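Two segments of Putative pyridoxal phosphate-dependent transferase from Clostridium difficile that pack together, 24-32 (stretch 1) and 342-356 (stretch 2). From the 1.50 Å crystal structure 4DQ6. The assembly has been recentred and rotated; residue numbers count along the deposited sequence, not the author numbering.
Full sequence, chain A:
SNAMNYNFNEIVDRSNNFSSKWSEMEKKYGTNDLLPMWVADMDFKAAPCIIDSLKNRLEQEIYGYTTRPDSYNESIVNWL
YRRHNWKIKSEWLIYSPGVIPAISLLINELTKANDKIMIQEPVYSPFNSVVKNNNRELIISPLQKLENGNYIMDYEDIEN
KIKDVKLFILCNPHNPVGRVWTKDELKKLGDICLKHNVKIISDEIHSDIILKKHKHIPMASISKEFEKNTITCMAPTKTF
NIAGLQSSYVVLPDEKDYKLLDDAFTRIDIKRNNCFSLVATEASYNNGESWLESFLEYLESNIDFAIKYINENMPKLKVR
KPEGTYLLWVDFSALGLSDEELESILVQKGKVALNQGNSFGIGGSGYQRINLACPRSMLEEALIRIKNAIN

Stretch 1, residues 24-32: EMEKKYGTN
Stretch 2, residues 342-356: LESILVQKGKVALNQ

A single helical turn, residues 25-29, packs against the end of a helix that enters from earlier in the chain and runs through 342-350, and the extended chain that follows it. The two helix axes run at 140°, closer to antiparallel than parallel, and stay 12.4 Å apart at closest approach. The gap is bridged by side chains, chiefly Tyr-29, whose CA lies 7.0 Å from the CA of Val-347.

The one hydrogen bond across the contact runs from Tyr-29 OH to Leu-354 O, 2.7 Å. Tyrosine suits this place because it combines a long, flat apolar ring with a terminal donor: at chi1 -62° (m) and chi2 -81° the ring reaches the 352-356 segment, and the carbonyl meets it at its edge, near the ring plane. Leu-354 takes part through its backbone, its CB pointing away.

Apolar contacts pack along the Tyr-29 ring. The methyl of Ala-353 lies over one ring face in a CH-pi contact, CB 4.0 Å from the centroid of the Tyr-29 ring and 19° off its normal. The same CB lies 3.6 Å from SD of Met-25, an unbranched, flexible side chain (m, t, m), so this small residue is touched by both sulfur and ring. Val-347 (chi1 t) approaches the ring obliquely, CG2 to Tyr-29 CD1 3.7 Å, while its CG1 lies 4.1 Å from Thr-31 CG2; its two methyls thus serve two neighbours.

Backbone hydrogen bonds shape both segments. Tyr-29 N donates to Met-25 O (2.7 Å) and Gly-30 N to Glu-26 O (2.8 Å). Gly-30 then leaves the helix at phi/psi 97/-11, where a CB would jam against the preceding carbonyl. The second helix ends in a wider pi-type turn, with Gly-350 N bonded to Ile-345 O (3.0 Å); Lys-351 (58/50) leads into the strand at Val-352 and Ala-353 (-137/142, -110/106).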

# COMPACT_ATOMS: atom_id res chain seq x y z
N GLU A 24 0.20 9.33 -18.49
CA GLU A 24 -0.30 8.03 -18.95
C GLU A 24 -1.40 8.10 -20.02
O GLU A 24 -2.10 7.12 -20.30
CB GLU A 24 -0.83 7.20 -17.75
CG GLU A 24 0.30 6.66 -16.95
CD GLU A 24 -0.09 5.79 -15.74
OE1 GLU A 24 -1.22 5.25 -15.67
OE2 GLU A 24 0.79 5.64 -14.87
N MET A 25 -1.53 9.23 -20.70
CA MET A 25 -2.52 9.26 -21.76
C MET A 25 -2.16 8.42 -22.98
O MET A 25 -3.06 7.97 -23.68
CB MET A 25 -2.83 10.71 -22.16
CG MET A 25 -3.63 11.43 -21.11
SD MET A 25 -3.84 13.16 -21.42
CE MET A 25 -2.17 13.75 -21.16
N GLU A 26 -0.86 8.21 -23.25
CA GLU A 26 -0.49 7.39 -24.42
C GLU A 26 -1.16 6.02 -24.47
O GLU A 26 -1.71 5.64 -25.50
CB GLU A 26 1.02 7.18 -24.54
CG GLU A 26 1.39 6.58 -25.90
CD GLU A 26 2.89 6.46 -26.11
OE1 GLU A 26 3.62 6.34 -25.10
OE2 GLU A 26 3.32 6.47 -27.29
N LYS A 27 -1.10 5.25 -23.38
CA LYS A 27 -1.65 3.90 -23.44
C LYS A 27 -3.14 3.93 -23.61
O LYS A 27 -3.71 3.03 -24.22
CB LYS A 27 -1.25 3.02 -22.23
CG LYS A 27 -1.36 3.71 -20.88
N LYS A 28 -3.80 4.98 -23.11
CA LYS A 28 -5.25 5.00 -23.12
C LYS A 28 -5.81 5.65 -24.39
O LYS A 28 -6.79 5.17 -24.96
CB LYS A 28 -5.77 5.73 -21.87
CG LYS A 28 -7.29 5.81 -21.81
N TYR A 29 -5.17 6.73 -24.83
CA TYR A 29 -5.68 7.57 -25.92
C TYR A 29 -4.83 7.47 -27.19
O TYR A 29 -5.24 8.00 -28.22
CB TYR A 29 -5.75 9.02 -25.47
CG TYR A 29 -6.71 9.22 -24.31
CD1 TYR A 29 -8.07 9.32 -24.51
CD2 TYR A 29 -6.24 9.29 -23.03
CE1 TYR A 29 -8.92 9.49 -23.45
CE2 TYR A 29 -7.08 9.45 -21.95
CZ TYR A 29 -8.43 9.55 -22.17
OH TYR A 29 -9.26 9.66 -21.07
N GLY A 30 -3.65 6.86 -27.10
CA GLY A 30 -2.78 6.71 -28.26
C GLY A 30 -1.71 7.78 -28.35
O GLY A 30 -0.79 7.66 -29.19
N THR A 31 -1.83 8.82 -27.53
CA THR A 31 -0.88 9.93 -27.47
C THR A 31 -0.97 10.59 -26.11
O THR A 31 -1.99 10.48 -25.46
CB THR A 31 -1.13 10.98 -28.57
OG1 THR A 31 -0.25 12.09 -28.38
CG2 THR A 31 -2.54 11.45 -28.57
N ASN A 32 0.12 11.24 -25.68
CA ASN A 32 0.19 12.02 -24.46
C ASN A 32 0.05 13.54 -24.72
O ASN A 32 0.01 14.34 -23.79
CB ASN A 32 1.54 11.77 -23.79
CG ASN A 32 1.44 11.31 -22.34
OD1 ASN A 32 0.37 10.92 -21.79
ND2 ASN A 32 2.62 11.28 -21.70
N LEU A 342 -16.76 9.49 -31.61
CA LEU A 342 -16.66 10.61 -30.66
C LEU A 342 -15.30 10.61 -29.94
O LEU A 342 -14.61 11.63 -29.82
CB LEU A 342 -17.83 10.52 -29.66
CG LEU A 342 -17.87 11.59 -28.58
CD1 LEU A 342 -17.94 12.95 -29.24
CD2 LEU A 342 -19.06 11.30 -27.66
N GLU A 343 -14.89 9.45 -29.46
CA GLU A 343 -13.58 9.39 -28.82
C GLU A 343 -12.48 9.86 -29.80
O GLU A 343 -11.58 10.60 -29.41
CB GLU A 343 -13.27 7.99 -28.27
CG GLU A 343 -11.86 7.94 -27.67
CD GLU A 343 -11.58 6.70 -26.83
OE1 GLU A 343 -12.53 5.91 -26.56
OE2 GLU A 343 -10.40 6.54 -26.44
N SER A 344 -12.57 9.41 -31.05
CA SER A 344 -11.60 9.77 -32.08
C SER A 344 -11.52 11.28 -32.31
O SER A 344 -10.42 11.82 -32.33
CB SER A 344 -11.87 9.03 -33.43
OG SER A 344 -11.76 7.63 -33.24
N ILE A 345 -12.65 11.95 -32.49
CA ILE A 345 -12.59 13.39 -32.77
C ILE A 345 -12.14 14.19 -31.54
O ILE A 345 -11.48 15.16 -31.68
CB ILE A 345 -13.88 14.02 -33.34
CG1 ILE A 345 -15.09 13.85 -32.40
CG2 ILE A 345 -14.13 13.54 -34.76
CD1 ILE A 345 -16.37 14.45 -33.00
N LEU A 346 -12.50 13.75 -30.33
CA LEU A 346 -12.03 14.50 -29.15
C LEU A 346 -10.51 14.42 -29.05
O LEU A 346 -9.84 15.42 -28.77
CB LEU A 346 -12.69 13.91 -27.89
CG LEU A 346 -14.18 14.24 -27.75
CD1 LEU A 346 -14.91 13.32 -26.72
CD2 LEU A 346 -14.28 15.70 -27.33
N VAL A 347 -9.96 13.22 -29.26
CA VAL A 347 -8.50 13.03 -29.19
C VAL A 347 -7.77 13.67 -30.39
O VAL A 347 -6.82 14.40 -30.20
CB VAL A 347 -8.09 11.56 -29.07
CG1 VAL A 347 -6.56 11.45 -29.15
CG2 VAL A 347 -8.63 10.94 -27.79
N GLN A 348 -8.24 13.37 -31.61
CA GLN A 348 -7.50 13.71 -32.84
C GLN A 348 -7.68 15.16 -33.19
O GLN A 348 -6.71 15.84 -33.56
CB GLN A 348 -7.97 12.81 -33.99
CG GLN A 348 -7.61 11.37 -33.74
CD GLN A 348 -8.35 10.36 -34.59
OE1 GLN A 348 -8.98 10.68 -35.60
NE2 GLN A 348 -8.30 9.09 -34.15
N LYS A 349 -8.91 15.64 -33.10
CA LYS A 349 -9.26 17.01 -33.47
C LYS A 349 -9.27 17.98 -32.31
O LYS A 349 -8.66 19.03 -32.37
CB LYS A 349 -10.60 17.04 -34.22
CG LYS A 349 -10.85 18.35 -34.96
CD LYS A 349 -12.18 18.26 -35.75
CE LYS A 349 -12.42 19.44 -36.68
NZ LYS A 349 -12.23 20.71 -35.92
N GLY A 350 -9.93 17.64 -31.21
CA GLY A 350 -9.88 18.47 -30.00
C GLY A 350 -8.54 18.49 -29.28
O GLY A 350 -8.17 19.50 -28.69
N LYS A 351 -7.84 17.37 -29.31
CA LYS A 351 -6.63 17.14 -28.49
C LYS A 351 -6.95 17.32 -26.99
O LYS A 351 -6.27 18.01 -26.25
CB LYS A 351 -5.48 18.04 -28.92
CG LYS A 351 -5.03 17.91 -30.37
CD LYS A 351 -3.59 18.38 -30.54
CE LYS A 351 -3.34 19.82 -30.07
NZ LYS A 351 -1.91 20.32 -30.14
N VAL A 352 -8.00 16.65 -26.56
CA VAL A 352 -8.44 16.75 -25.17
C VAL A 352 -8.79 15.33 -24.70
O VAL A 352 -9.29 14.55 -25.49
CB VAL A 352 -9.62 17.76 -25.02
CG1 VAL A 352 -10.83 17.32 -25.85
CG2 VAL A 352 -9.95 18.04 -23.55
N ALA A 353 -8.46 15.04 -23.44
CA ALA A 353 -8.66 13.71 -22.85
C ALA A 353 -9.77 13.75 -21.82
O ALA A 353 -9.60 14.27 -20.76
CB ALA A 353 -7.35 13.25 -22.23
N LEU A 354 -10.92 13.20 -22.18
CA LEU A 354 -12.05 13.04 -21.28
C LEU A 354 -12.22 11.54 -20.97
O LEU A 354 -11.67 10.68 -21.67
CB LEU A 354 -13.32 13.55 -21.95
CG LEU A 354 -13.26 14.91 -22.64
CD1 LEU A 354 -14.64 15.26 -23.20
CD2 LEU A 354 -12.73 15.96 -21.71
N ASN A 355 -13.02 11.22 -19.96
CA ASN A 355 -13.32 9.80 -19.69
C ASN A 355 -14.49 9.36 -20.55
O ASN A 355 -15.62 9.91 -20.43
CB ASN A 355 -13.65 9.55 -18.23
CG ASN A 355 -12.46 9.57 -17.32
OD1 ASN A 355 -11.99 10.65 -16.92
ND2 ASN A 355 -12.06 8.39 -16.85
N GLN A 356 -14.27 8.37 -21.41
CA GLN A 356 -15.34 7.89 -22.26
C GLN A 356 -16.52 7.33 -21.43
O GLN A 356 -16.33 6.49 -20.55
CB GLN A 356 -14.83 6.75 -23.18